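Local structure of telomerase reverse transcriptase (Takifugu rubripes, 4LMO) at residues R21-N26 / R81-C86. The protein lengthens chromosome ends by copying the template of its own RNA subunit into telomeric repeats, the present chain being the RNA-binding domain. Sequence-based numbering, arbitrary orientation.
Sequences RSFLLN and RQHRRC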
loop_
_atom_site.group_PDB
_atom_site.type_symbol
_atom_site.label_atom_id
_atom_site.label_comp_id
_atom_site.label_asym_id
_atom_site.label_seq_id
_atom_site.Cartn_x
_atom_site.Cartn_y
_atom_site.Cartn_z
ATOM N N ARG A 21 -1.428 1.506 -11.865
ATOM C CA ARG A 21 -1.747 0.341 -12.691
ATOM C C ARG A 21 -1.055 -0.941 -12.209
ATOM O O ARG A 21 -1.640 -2.023 -12.262
ATOM C CB ARG A 21 -1.424 0.612 -14.164
ATOM C CG ARG A 21 -2.288 -0.173 -15.141
ATOM C CD ARG A 21 -2.020 0.222 -16.588
ATOM N NE ARG A 21 -2.446 1.590 -16.891
ATOM C CZ ARG A 21 -3.653 1.928 -17.338
ATOM N NH1 ARG A 21 -4.582 1.000 -17.542
ATOM N NH2 ARG A 21 -3.935 3.201 -17.583
ATOM N N SER A 22 0.180 -0.813 -11.728
ATOM C CA SER A 22 0.930 -1.966 -11.223
ATOM C C SER A 22 0.848 -2.127 -9.697
ATOM O O SER A 22 1.610 -2.898 -9.106
ATOM C CB SER A 22 2.389 -1.913 -11.692
ATOM O OG SER A 22 3.021 -0.723 -11.263
ATOM N N PHE A 23 -0.082 -1.408 -9.071
ATOM C CA PHE A 23 -0.331 -1.532 -7.633
ATOM C C PHE A 23 -1.022 -2.856 -7.312
ATOM O O PHE A 23 -1.918 -3.288 -8.042
ATOM C CB PHE A 23 -1.168 -0.348 -7.131
ATOM C CG PHE A 23 -1.573 -0.448 -5.685
ATOM C CD1 PHE A 23 -0.621 -0.410 -4.672
ATOM C CD2 PHE A 23 -2.913 -0.560 -5.334
ATOM C CE1 PHE A 23 -0.998 -0.494 -3.340
ATOM C CE2 PHE A 23 -3.297 -0.639 -4.004
ATOM C CZ PHE A 23 -2.337 -0.609 -3.006
ATOM N N LEU A 24 -0.600 -3.478 -6.211
ATOM C CA LEU A 24 -1.083 -4.797 -5.784
ATOM C C LEU A 24 -2.582 -5.060 -5.991
ATOM O O LEU A 24 -2.961 -6.073 -6.582
ATOM C CB LEU A 24 -0.691 -5.061 -4.322
ATOM C CG LEU A 24 -1.244 -6.298 -3.600
ATOM C CD1 LEU A 24 -0.902 -7.601 -4.313
ATOM C CD2 LEU A 24 -0.750 -6.326 -2.159
ATOM N N LEU A 25 -3.424 -4.153 -5.503
ATOM C CA LEU A 25 -4.873 -4.356 -5.533
ATOM C C LEU A 25 -5.495 -4.159 -6.921
ATOM O O LEU A 25 -6.673 -4.458 -7.124
ATOM C CB LEU A 25 -5.569 -3.472 -4.489
ATOM C CG LEU A 25 -5.256 -3.671 -3.001
ATOM C CD1 LEU A 25 -6.121 -2.746 -2.156
ATOM C CD2 LEU A 25 -5.445 -5.120 -2.571
ATOM N N ASN A 26 -4.702 -3.660 -7.867
ATOM C CA ASN A 26 -5.137 -3.521 -9.255
ATOM C C ASN A 26 -4.693 -4.694 -10.124
ATOM O O ASN A 26 -5.042 -4.765 -11.304
ATOM C CB ASN A 26 -4.636 -2.201 -9.853
ATOM C CG ASN A 26 -5.396 -0.996 -9.332
ATOM O OD1 ASN A 26 -6.525 -1.113 -8.855
ATOM N ND2 ASN A 26 -4.780 0.174 -9.425
ATOM N N ARG A 81 -13.751 -3.017 -2.723
ATOM C CA ARG A 81 -14.766 -2.166 -3.336
ATOM C C ARG A 81 -14.439 -0.691 -3.101
ATOM O O ARG A 81 -14.593 0.142 -4.002
ATOM C CB ARG A 81 -16.135 -2.504 -2.752
ATOM C CG ARG A 81 -17.293 -2.451 -3.734
ATOM C CD ARG A 81 -18.303 -3.541 -3.397
ATOM N NE ARG A 81 -18.588 -3.582 -1.961
ATOM C CZ ARG A 81 -18.757 -4.695 -1.249
ATOM N NH1 ARG A 81 -18.671 -5.889 -1.826
ATOM N NH2 ARG A 81 -19.006 -4.612 0.050
ATOM N N GLN A 82 -13.980 -0.384 -1.889
ATOM C CA GLN A 82 -13.577 0.971 -1.526
ATOM C C GLN A 82 -12.282 1.379 -2.229
ATOM O O GLN A 82 -12.071 2.560 -2.510
ATOM C CB GLN A 82 -13.436 1.107 -0.008
ATOM C CG GLN A 82 -14.760 1.052 0.745
ATOM C CD GLN A 82 -14.607 1.231 2.246
ATOM O OE1 GLN A 82 -13.645 1.830 2.722
ATOM N NE2 GLN A 82 -15.569 0.713 3.000
ATOM N N HIS A 83 -11.426 0.398 -2.511
ATOM C CA HIS A 83 -10.211 0.620 -3.291
ATOM C C HIS A 83 -10.516 0.963 -4.724
ATOM O O HIS A 83 -9.877 1.840 -5.309
ATOM C CB HIS A 83 -9.292 -0.598 -3.235
ATOM C CG HIS A 83 -8.310 -0.665 -4.382
ATOM N ND1 HIS A 83 -7.303 0.216 -4.524
ATOM C CD2 HIS A 83 -8.227 -1.536 -5.467
ATOM C CE1 HIS A 83 -6.605 -0.078 -5.635
ATOM N NE2 HIS A 83 -7.170 -1.150 -6.212
ATOM N N ARG A 84 -11.494 0.271 -5.303
ATOM C CA ARG A 84 -11.866 0.481 -6.701
ATOM C C ARG A 84 -12.614 1.794 -6.918
ATOM O O ARG A 84 -12.646 2.319 -8.032
ATOM C CB ARG A 84 -12.669 -0.708 -7.236
ATOM C CG ARG A 84 -11.844 -1.977 -7.367
ATOM C CD ARG A 84 -12.606 -3.102 -8.048
ATOM N NE ARG A 84 -11.784 -4.311 -8.106
ATOM C CZ ARG A 84 -11.977 -5.402 -7.368
ATOM N NH1 ARG A 84 -12.990 -5.474 -6.511
ATOM N NH2 ARG A 84 -11.156 -6.434 -7.504
ATOM N N ARG A 85 -13.199 2.320 -5.843
ATOM C CA ARG A 85 -13.908 3.601 -5.871
ATOM C C ARG A 85 -13.037 4.767 -5.386
ATOM O O ARG A 85 -13.423 5.930 -5.516
ATOM C CB ARG A 85 -15.192 3.526 -5.037
ATOM C CG ARG A 85 -16.310 2.709 -5.670
ATOM C CD ARG A 85 -17.654 2.977 -5.003
ATOM N NE ARG A 85 -17.882 2.142 -3.822
ATOM C CZ ARG A 85 -17.638 2.514 -2.565
ATOM N NH1 ARG A 85 -17.145 3.719 -2.294
ATOM N NH2 ARG A 85 -17.887 1.674 -1.569
ATOM N N CYS A 86 -11.868 4.447 -4.831
ATOM C CA CYS A 86 -10.950 5.453 -4.293
ATOM C C CYS A 86 -10.376 6.352 -5.394
ATOM O O CYS A 86 -9.889 5.852 -6.411
ATOM C CB CYS A 86 -9.821 4.780 -3.512
ATOM S SG CYS A 86 -8.807 5.910 -2.533
#
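His83 reaches out from the last turn of its helix and meets three side chains of the 21-26 loop, Phe23, Leu25 and Asn26. Its CG stands anti to the backbone N (chi1 158°), which carries the imidazole away from the helix, and both ring nitrogens are engaged. NE2 donates to Asn26 OD1 at 2.7 Å, a short but bent bond (138° at the hydrogen): the donor stands above the carbonyl plane of the amide, and the oxygen is tilted out of the imidazole plane. The other ring nitrogen, ND1, is hydrogen-bonded to the hydroxyl of Tyr88, so the rotation of the ring is fixed from two directions. The amide of Asn26 is in turn held by ND2, which bonds to Met20 O and ties the loop back on itself. Leu25 covers one imidazole face: its CB lies 3.5 Å from the ring centroid in a CH-pi contact, while CD1 follows on to 3.8 Å from His83 CG. Phe23 offers the edge of its ring, CE2 lying 3.7 Å from His83 CE1, and the two ring planes are inclined at 51°. Within the loop, Asn26 N bonds to Phe23 O (2.8 Å), closing the short 3-10 turn that brings Leu25 and Asn26 to the same histidine. Within the telomerase RNA-binding domain, the contact fastens the loop after helix 6-15, whose residues 10-15 form the RNA-binding TFLY motif, to the C-terminal end of helix 73-85. Helix 191-220 packs against Phe23 through Leu216 and against Leu25 through Trp207 and Phe212, while Val133 of helix 119-133 touches His83.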